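Long-range contacts in anaphase-promoting complex subunit cut9 (Schizosaccharomyces pombe, PDB 2XPI), which serves as a homodimeric TPR subunit of the anaphase-promoting complex, the E3 ubiquitin ligase controlling mitosis and G1, and binds the small subunit Hcn1: residues A[486-492]-A[524-529]; A[498-502]-A[517-521]. The contacts are given in a common frame with arbitrary orientation. Numbering follows the deposited sequence.

Interaction 1: A[486-492]-A[524-529]; sequences FNKSDMQ and HAYRKL
Residues 486-492 form the bend between the two helices of one TPR: Phe486 belongs to the C-terminal part of helix 475-487, Lys488 to Asp490 make the turn, and Met491 starts helix 491-507. Asp490 is the N-cap: its side chain caps a backbone N of the first turn, and OD1 also hydrogen-bonds Thr493 OG1. Facing this bend is the C-terminal end of helix 516-528. The backbones come nearest at Met491 and Ala525, 5.4 Å between CA atoms. No hydrogen bond crosses; the contact is made by packing and buries 312 Å².

Along 524-529, His524 comes first. Its carbonyl O lies 3.5 Å from Phe486 CE2, at the edge of a ring that the t rotamer of Phe486 (chi2 -81°) carries across to this helix. Ala525 places CB 4.4 Å from Phe486 CD2, while its O is 4.1 Å from Met491 CB and accepts the intrahelical bond from Leu529 N (3.2 Å). Arg527 hardly touches the bend; its NH2 forms a salt bridge with an acidic side chain of the Hcn1 chain. Lys528 lends its aliphatic part: CG is 3.6 Å from Phe486 CE2 and 3.5 Å from Met491 CE, a methyl brought there by chi1 and chi2 both m and chi3 t. Leu529, m,t and the first residue to leave helical geometry, sets CG 3.7 Å from Met491 CB, and its CD1 is 4.3 Å from Gln492 OE1.

Such packing of the A-helix end of one repeat against the intra-repeat turn of the preceding one, here TPR 13 on TPR 12, is characteristic of a continuous TPR superhelix.

Interaction 2: A[498-502]-A[517-521]; sequences FQNAL and ATWAN
Helix B of TPR 12 (491-507) packs here on helix A of TPR 13 (516-528), the B-to-A' step that joins consecutive repeats of a TPR superhelix. Both segments are helical throughout; their axes approach to 9.5 Å and run nearly antiparallel, 149° between N-to-C directions (signed crossing angle -149°). Phe498 and Thr518 are nearest in backbone, 6.3 Å between CA atoms. No hydrogen bond spans the 308 Å² interface.

Three residues on one side of the first helix, Phe498, Ala501 and Leu502, direct their CA-to-CB bonds at the second. Thr518, chi1 m, puts its methyl among them: CG2 is 4.0 Å from Ala501 CB, 3.5 Å from Leu502 CD1 and 3.9 Å from Phe498 O. Asn521, also m, points toward the first helix, but its amide serves the partner subunit, OD1 and ND2 both hydrogen-bonding to the backbone of the Hcn1 chain. Its closest atom to the first helix is CB, which sits over the face of the Phe498 ring (chi1 -60°, chi2 -41°) in a CH-pi contact, 3.6 Å from CZ of Phe498.

Trp519 starts away from the first helix, yet chi1 -85° and chi2 110° swing the indole back over Leu502. With chi1 m and chi2 near 0°, Leu502 places CG over the face of the six-membered ring of Trp519, 3.9 Å from Trp519 CE2.

Overall arrangement
From the N terminus, the chain leaves helix 475-487 through the bend of 486-492, runs up helix 491-507 past 498-502, crosses the linker and descends helix 516-528, meeting 517-521 before 524-529. Interaction 2 therefore closes the shorter loop, nested inside the one closed by interaction 1. Both lie between TPR 12 and TPR 13 and use helices 491-507 and 516-528, interaction 1 adding the C-terminal part of helix 475-487 and the turn after it; their centres are about 12 Å apart. Tyr526 OH and Gln499 OE1, 3.0 Å apart, connect them directly. Each also has residues touching the Hcn1 chain, so the junction between these repeats forms part of the Hcn1-binding surface.

Interaction 1: A[486-492]-A[524-529]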
ATOM      1  N   PHE A 486      33.911 -40.215  25.988  1.00 55.52           N
ATOM      2  CA  PHE A 486      33.495 -41.585  26.224  1.00 54.98           C
ATOM      3  C   PHE A 486      33.638 -42.417  24.951  1.00 58.84           C
ATOM      4  O   PHE A 486      33.906 -43.610  25.015  1.00 62.38           O
ATOM      5  CB  PHE A 486      32.050 -41.607  26.743  1.00 51.24           C
ATOM      6  CG  PHE A 486      31.472 -42.989  26.913  1.00 50.50           C
ATOM      7  CD1 PHE A 486      30.955 -43.680  25.827  1.00 49.74           C
ATOM      8  CD2 PHE A 486      31.418 -43.585  28.157  1.00 53.24           C
ATOM      9  CE1 PHE A 486      30.414 -44.961  25.977  1.00 50.22           C
ATOM     10  CE2 PHE A 486      30.873 -44.865  28.319  1.00 54.32           C
ATOM     11  CZ  PHE A 486      30.370 -45.545  27.221  1.00 52.68           C
ATOM     12  N   ASN A 487      33.470 -41.792  23.796  1.00 60.36           N
ATOM     13  CA  ASN A 487      33.592 -42.507  22.530  1.00 63.87           C
ATOM     14  C   ASN A 487      35.036 -42.789  22.134  1.00 67.69           C
ATOM     15  O   ASN A 487      35.337 -43.861  21.616  1.00 70.64           O
ATOM     16  CB  ASN A 487      32.810 -41.809  21.423  1.00 63.79           C
ATOM     17  CG  ASN A 487      31.345 -42.143  21.480  1.00 65.26           C
ATOM     18  OD1 ASN A 487      30.973 -43.269  21.802  1.00 65.86           O
ATOM     19  ND2 ASN A 487      30.499 -41.166  21.194  1.00 66.72           N
ATOM     20  N   LYS A 488      35.930 -41.841  22.399  1.00 68.38           N
ATOM     21  CA  LYS A 488      37.332 -42.189  22.578  1.00 73.04           C
ATOM     22  C   LYS A 488      37.269 -43.036  23.845  1.00 75.68           C
ATOM     23  O   LYS A 488      36.179 -43.340  24.322  1.00 77.37           O
ATOM     24  CB  LYS A 488      38.163 -40.927  22.787  1.00 74.13           C
ATOM     25  CG  LYS A 488      37.562 -39.706  22.099  1.00 74.12           C
ATOM     26  CD  LYS A 488      38.617 -38.726  21.586  1.00 76.93           C
ATOM     27  CE  LYS A 488      37.979 -37.571  20.807  1.00 76.27           C
ATOM     28  NZ  LYS A 488      38.975 -36.724  20.073  1.00 78.08           N
ATOM     29  N   SER A 489      38.375 -43.439  24.433  1.00 75.43           N
ATOM     30  CA  SER A 489      38.180 -44.141  25.698  1.00 73.56           C
ATOM     31  C   SER A 489      38.714 -43.379  26.900  1.00 73.67           C
ATOM     32  O   SER A 489      39.517 -43.890  27.673  1.00 75.80           O
ATOM     33  CB  SER A 489      38.697 -45.573  25.636  1.00 73.66           C
ATOM     34  OG  SER A 489      37.641 -46.429  25.218  1.00 71.98           O
ATOM     35  N   ASP A 490      38.250 -42.147  27.046  1.00 70.75           N
ATOM     36  CA  ASP A 490      38.676 -41.306  28.145  1.00 72.66           C
ATOM     37  C   ASP A 490      37.550 -41.186  29.155  1.00 70.57           C
ATOM     38  O   ASP A 490      36.889 -40.144  29.254  1.00 70.71           O
ATOM     39  CB  ASP A 490      39.065 -39.929  27.625  1.00 76.82           C
ATOM     40  CG  ASP A 490      39.804 -39.105  28.663  1.00 82.22           C
ATOM     41  OD1 ASP A 490      40.224 -37.973  28.325  1.00 82.92           O
ATOM     42  OD2 ASP A 490      39.967 -39.595  29.809  1.00 84.55           O
ATOM     43  N   MET A 491      37.320 -42.263  29.894  1.00 67.59           N
ATOM     44  CA  MET A 491      36.219 -42.296  30.828  1.00 63.58           C
ATOM     45  C   MET A 491      36.352 -41.198  31.874  1.00 64.66           C
ATOM     46  O   MET A 491      35.366 -40.548  32.239  1.00 62.19           O
ATOM     47  CB  MET A 491      36.115 -43.675  31.465  1.00 62.29           C
ATOM     48  CG  MET A 491      35.798 -44.742  30.446  1.00 60.79           C
ATOM     49  SD  MET A 491      34.399 -44.218  29.442  1.00 67.83           S
ATOM     50  CE  MET A 491      34.553 -45.271  27.993  1.00 54.00           C
ATOM     51  N   GLN A 492      37.573 -40.974  32.341  1.00 67.92           N
ATOM     52  CA  GLN A 492      37.797 -39.976  33.374  1.00 70.46           C
ATOM     53  C   GLN A 492      37.290 -38.610  32.935  1.00 67.19           C
ATOM     54  O   GLN A 492      36.479 -37.988  33.634  1.00 68.31           O
ATOM     55  CB  GLN A 492      39.265 -39.903  33.769  1.00 76.95           C
ATOM     56  CG  GLN A 492      39.551 -38.823  34.796  1.00 83.44           C
ATOM     57  CD  GLN A 492      38.753 -38.992  36.085  1.00 88.34           C
ATOM     58  OE1 GLN A 492      37.855 -39.835  36.175  1.00 87.96           O
ATOM     59  NE2 GLN A 492      39.085 -38.189  37.095  1.00 91.89           N
ATOM     60  N   HIS A 524      27.141 -44.707  32.597  1.00 52.38           N
ATOM     61  CA  HIS A 524      27.844 -45.518  31.597  1.00 51.84           C
ATOM     62  C   HIS A 524      29.356 -45.314  31.663  1.00 52.75           C
ATOM     63  O   HIS A 524      30.123 -46.239  31.434  1.00 54.99           O
ATOM     64  CB  HIS A 524      27.345 -45.210  30.183  1.00 50.21           C
ATOM     65  CG  HIS A 524      26.121 -45.974  29.792  1.00 50.99           C
ATOM     66  ND1 HIS A 524      24.899 -45.371  29.589  1.00 50.04           N
ATOM     67  CD2 HIS A 524      25.925 -47.294  29.577  1.00 54.34           C
ATOM     68  CE1 HIS A 524      24.005 -46.282  29.261  1.00 50.54           C
ATOM     69  NE2 HIS A 524      24.604 -47.460  29.241  1.00 53.83           N
ATOM     70  N   ALA A 525      29.786 -44.095  31.966  1.00 50.36           N
ATOM     71  CA  ALA A 525      31.199 -43.839  32.187  1.00 48.73           C
ATOM     72  C   ALA A 525      31.683 -44.644  33.387  1.00 50.86           C
ATOM     73  O   ALA A 525      32.775 -45.184  33.380  1.00 53.70           O
ATOM     74  CB  ALA A 525      31.445 -42.352  32.404  1.00 47.51           C
ATOM     75  N   TYR A 526      30.850 -44.739  34.413  1.00 52.26           N
ATOM     76  CA  TYR A 526      31.205 -45.426  35.649  1.00 53.45           C
ATOM     77  C   TYR A 526      31.320 -46.937  35.491  1.00 58.00           C
ATOM     78  O   TYR A 526      32.206 -47.546  36.087  1.00 62.32           O
ATOM     79  CB  TYR A 526      30.187 -45.123  36.746  1.00 52.38           C
ATOM     80  CG  TYR A 526      30.327 -43.786  37.457  1.00 50.86           C
ATOM     81  CD1 TYR A 526      29.200 -43.133  37.954  1.00 49.65           C
ATOM     82  CD2 TYR A 526      31.571 -43.194  37.664  1.00 50.54           C
ATOM     83  CE1 TYR A 526      29.295 -41.932  38.622  1.00 49.68           C
ATOM     84  CE2 TYR A 526      31.682 -41.978  38.347  1.00 50.60           C
ATOM     85  CZ  TYR A 526      30.528 -41.352  38.818  1.00 51.69           C
ATOM     86  OH  TYR A 526      30.587 -40.137  39.484  1.00 53.52           O
ATOM     87  N   ARG A 527      30.428 -47.567  34.729  1.00 57.80           N
ATOM     88  CA  ARG A 527      30.568 -49.011  34.552  1.00 62.19           C
ATOM     89  C   ARG A 527      31.816 -49.326  33.745  1.00 63.80           C
ATOM     90  O   ARG A 527      32.412 -50.388  33.902  1.00 64.91           O
ATOM     91  CB  ARG A 527      29.342 -49.650  33.908  1.00 65.06           C
ATOM     92  CG  ARG A 527      28.819 -48.902  32.726  1.00 69.36           C
ATOM     93  CD  ARG A 527      27.688 -49.672  32.073  1.00 74.19           C
ATOM     94  NE  ARG A 527      28.202 -50.640  31.115  1.00 78.54           N
ATOM     95  CZ  ARG A 527      28.490 -50.349  29.850  1.00 78.84           C
ATOM     96  NH1 ARG A 527      28.314 -49.111  29.388  1.00 75.70           N
ATOM     97  NH2 ARG A 527      28.964 -51.298  29.046  1.00 80.50           N
ATOM     98  N   LYS A 528      32.206 -48.396  32.878  1.00 64.09           N
ATOM     99  CA  LYS A 528      33.425 -48.548  32.094  1.00 64.14           C
ATOM    100  C   LYS A 528      34.635 -48.570  33.007  1.00 63.52           C
ATOM    101  O   LYS A 528      35.542 -49.362  32.811  1.00 65.22           O
ATOM    102  CB  LYS A 528      33.564 -47.408  31.100  1.00 65.01           C
ATOM    103  CG  LYS A 528      32.670 -47.539  29.891  1.00 66.73           C
ATOM    104  CD  LYS A 528      33.222 -48.550  28.906  1.00 69.84           C
ATOM    105  CE  LYS A 528      32.099 -49.413  28.416  1.00 71.63           C
ATOM    106  NZ  LYS A 528      31.293 -49.839  29.609  1.00 71.40           N
ATOM    107  N   LEU A 529      34.651 -47.686  33.999  1.00 61.15           N
ATOM    108  CA  LEU A 529      35.708 -47.688  34.989  1.00 61.85           C
ATOM    109  C   LEU A 529      35.434 -48.731  36.060  1.00 66.03           C
ATOM    110  O   LEU A 529      36.093 -48.747  37.093  1.00 68.03           O
ATOM    111  CB  LEU A 529      35.844 -46.321  35.639  1.00 60.84           C
ATOM    112  CG  LEU A 529      36.469 -45.226  34.789  1.00 61.86           C
ATOM    113  CD1 LEU A 529      36.622 -43.966  35.613  1.00 62.75           C
ATOM    114  CD2 LEU A 529      37.808 -45.688  34.267  1.00 63.92           C
TER

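Interaction 2: A[498-502]-A[517-521]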
ATOM      1  N   PHE A 498      30.340 -34.862  32.254  1.00 49.76           N
ATOM      2  CA  PHE A 498      28.999 -35.153  32.759  1.00 49.43           C
ATOM      3  C   PHE A 498      28.705 -34.543  34.124  1.00 52.43           C
ATOM      4  O   PHE A 498      27.617 -34.002  34.341  1.00 52.78           O
ATOM      5  CB  PHE A 498      28.752 -36.649  32.810  1.00 50.02           C
ATOM      6  CG  PHE A 498      28.856 -37.305  31.482  1.00 51.05           C
ATOM      7  CD1 PHE A 498      28.336 -36.690  30.361  1.00 49.62           C
ATOM      8  CD2 PHE A 498      29.483 -38.523  31.346  1.00 51.85           C
ATOM      9  CE1 PHE A 498      28.426 -37.284  29.143  1.00 48.96           C
ATOM     10  CE2 PHE A 498      29.574 -39.117  30.126  1.00 51.74           C
ATOM     11  CZ  PHE A 498      29.048 -38.499  29.023  1.00 50.63           C
ATOM     12  N   GLN A 499      29.657 -34.633  35.047  1.00 55.55           N
ATOM     13  CA  GLN A 499      29.444 -34.085  36.384  1.00 59.11           C
ATOM     14  C   GLN A 499      29.259 -32.572  36.340  1.00 60.57           C
ATOM     15  O   GLN A 499      28.557 -31.997  37.167  1.00 60.47           O
ATOM     16  CB  GLN A 499      30.582 -34.467  37.335  1.00 62.19           C
ATOM     17  CG  GLN A 499      30.413 -35.823  37.982  1.00 64.94           C
ATOM     18  CD  GLN A 499      31.690 -36.324  38.661  1.00 69.12           C
ATOM     19  OE1 GLN A 499      31.671 -37.342  39.366  1.00 71.51           O
ATOM     20  NE2 GLN A 499      32.804 -35.614  38.449  1.00 68.83           N
ATOM     21  N   ASN A 500      29.886 -31.927  35.364  1.00 62.58           N
ATOM     22  CA  ASN A 500      29.774 -30.482  35.243  1.00 62.80           C
ATOM     23  C   ASN A 500      28.521 -30.012  34.530  1.00 57.52           C
ATOM     24  O   ASN A 500      28.015 -28.934  34.824  1.00 59.45           O
ATOM     25  CB  ASN A 500      31.024 -29.890  34.614  1.00 67.68           C
ATOM     26  CG  ASN A 500      31.867 -29.170  35.626  1.00 75.40           C
ATOM     27  OD1 ASN A 500      32.746 -29.759  36.255  1.00 77.43           O
ATOM     28  ND2 ASN A 500      31.574 -27.893  35.830  1.00 78.92           N
ATOM     29  N   ALA A 501      28.025 -30.812  33.592  1.00 52.01           N
ATOM     30  CA  ALA A 501      26.720 -30.552  33.006  1.00 49.19           C
ATOM     31  C   ALA A 501      25.708 -30.524  34.144  1.00 51.39           C
ATOM     32  O   ALA A 501      24.992 -29.548  34.316  1.00 51.28           O
ATOM     33  CB  ALA A 501      26.354 -31.636  32.008  1.00 46.73           C
ATOM     34  N   LEU A 502      25.674 -31.607  34.925  1.00 53.30           N
ATOM     35  CA  LEU A 502      24.787 -31.733  36.087  1.00 52.33           C
ATOM     36  C   LEU A 502      24.885 -30.562  37.058  1.00 54.28           C
ATOM     37  O   LEU A 502      23.862 -30.040  37.510  1.00 54.90           O
ATOM     38  CB  LEU A 502      25.059 -33.034  36.831  1.00 50.49           C
ATOM     39  CG  LEU A 502      24.339 -34.283  36.310  1.00 48.85           C
ATOM     40  CD1 LEU A 502      23.405 -33.972  35.125  1.00 44.55           C
ATOM     41  CD2 LEU A 502      25.336 -35.407  35.981  1.00 48.29           C
ATOM     42  N   ALA A 517      19.360 -38.371  30.396  1.00 44.80           N
ATOM     43  CA  ALA A 517      20.345 -38.961  29.507  1.00 44.84           C
ATOM     44  C   ALA A 517      21.760 -38.679  30.006  1.00 45.81           C
ATOM     45  O   ALA A 517      22.652 -39.523  29.889  1.00 48.00           O
ATOM     46  CB  ALA A 517      20.161 -38.452  28.104  1.00 44.46           C
ATOM     47  N   THR A 518      21.965 -37.495  30.573  1.00 44.11           N
ATOM     48  CA  THR A 518      23.259 -37.160  31.161  1.00 44.82           C
ATOM     49  C   THR A 518      23.571 -38.032  32.386  1.00 46.00           C
ATOM     50  O   THR A 518      24.676 -38.552  32.511  1.00 47.20           O
ATOM     51  CB  THR A 518      23.352 -35.663  31.506  1.00 44.53           C
ATOM     52  OG1 THR A 518      23.228 -34.917  30.301  1.00 43.69           O
ATOM     53  CG2 THR A 518      24.676 -35.319  32.145  1.00 44.49           C
ATOM     54  N   TRP A 519      22.591 -38.200  33.270  1.00 44.99           N
ATOM     55  CA  TRP A 519      22.744 -39.060  34.438  1.00 44.31           C
ATOM     56  C   TRP A 519      23.102 -40.473  34.010  1.00 44.66           C
ATOM     57  O   TRP A 519      24.063 -41.058  34.497  1.00 44.33           O
ATOM     58  CB  TRP A 519      21.454 -39.091  35.245  1.00 43.90           C
ATOM     59  CG  TRP A 519      21.324 -37.967  36.203  1.00 44.40           C
ATOM     60  CD1 TRP A 519      20.457 -36.916  36.122  1.00 44.13           C
ATOM     61  CD2 TRP A 519      22.101 -37.760  37.392  1.00 45.43           C
ATOM     62  NE1 TRP A 519      20.637 -36.075  37.195  1.00 45.71           N
ATOM     63  CE2 TRP A 519      21.635 -36.575  37.993  1.00 45.19           C
ATOM     64  CE3 TRP A 519      23.138 -38.470  38.012  1.00 46.91           C
ATOM     65  CZ2 TRP A 519      22.177 -36.073  39.183  1.00 44.68           C
ATOM     66  CZ3 TRP A 519      23.670 -37.973  39.206  1.00 46.87           C
ATOM     67  CH2 TRP A 519      23.187 -36.784  39.771  1.00 45.96           C
ATOM     68  N   ALA A 520      22.320 -41.023  33.087  1.00 44.09           N
ATOM     69  CA  ALA A 520      22.617 -42.348  32.575  1.00 41.70           C
ATOM     70  C   ALA A 520      23.979 -42.313  31.902  1.00 45.06           C
ATOM     71  O   ALA A 520      24.756 -43.240  32.071  1.00 47.92           O
ATOM     72  CB  ALA A 520      21.547 -42.820  31.625  1.00 37.17           C
ATOM     73  N   ASN A 521      24.290 -41.244  31.169  1.00 43.80           N
ATOM     74  CA  ASN A 521      25.631 -41.113  30.600  1.00 46.75           C
ATOM     75  C   ASN A 521      26.725 -41.257  31.663  1.00 46.19           C
ATOM     76  O   ASN A 521      27.675 -42.016  31.501  1.00 48.65           O
ATOM     77  CB  ASN A 521      25.816 -39.783  29.852  1.00 49.65           C
ATOM     78  CG  ASN A 521      25.070 -39.740  28.528  1.00 52.12           C
ATOM     79  OD1 ASN A 521      24.546 -40.752  28.060  1.00 55.57           O
ATOM     80  ND2 ASN A 521      25.023 -38.562  27.915  1.00 50.78           N
TER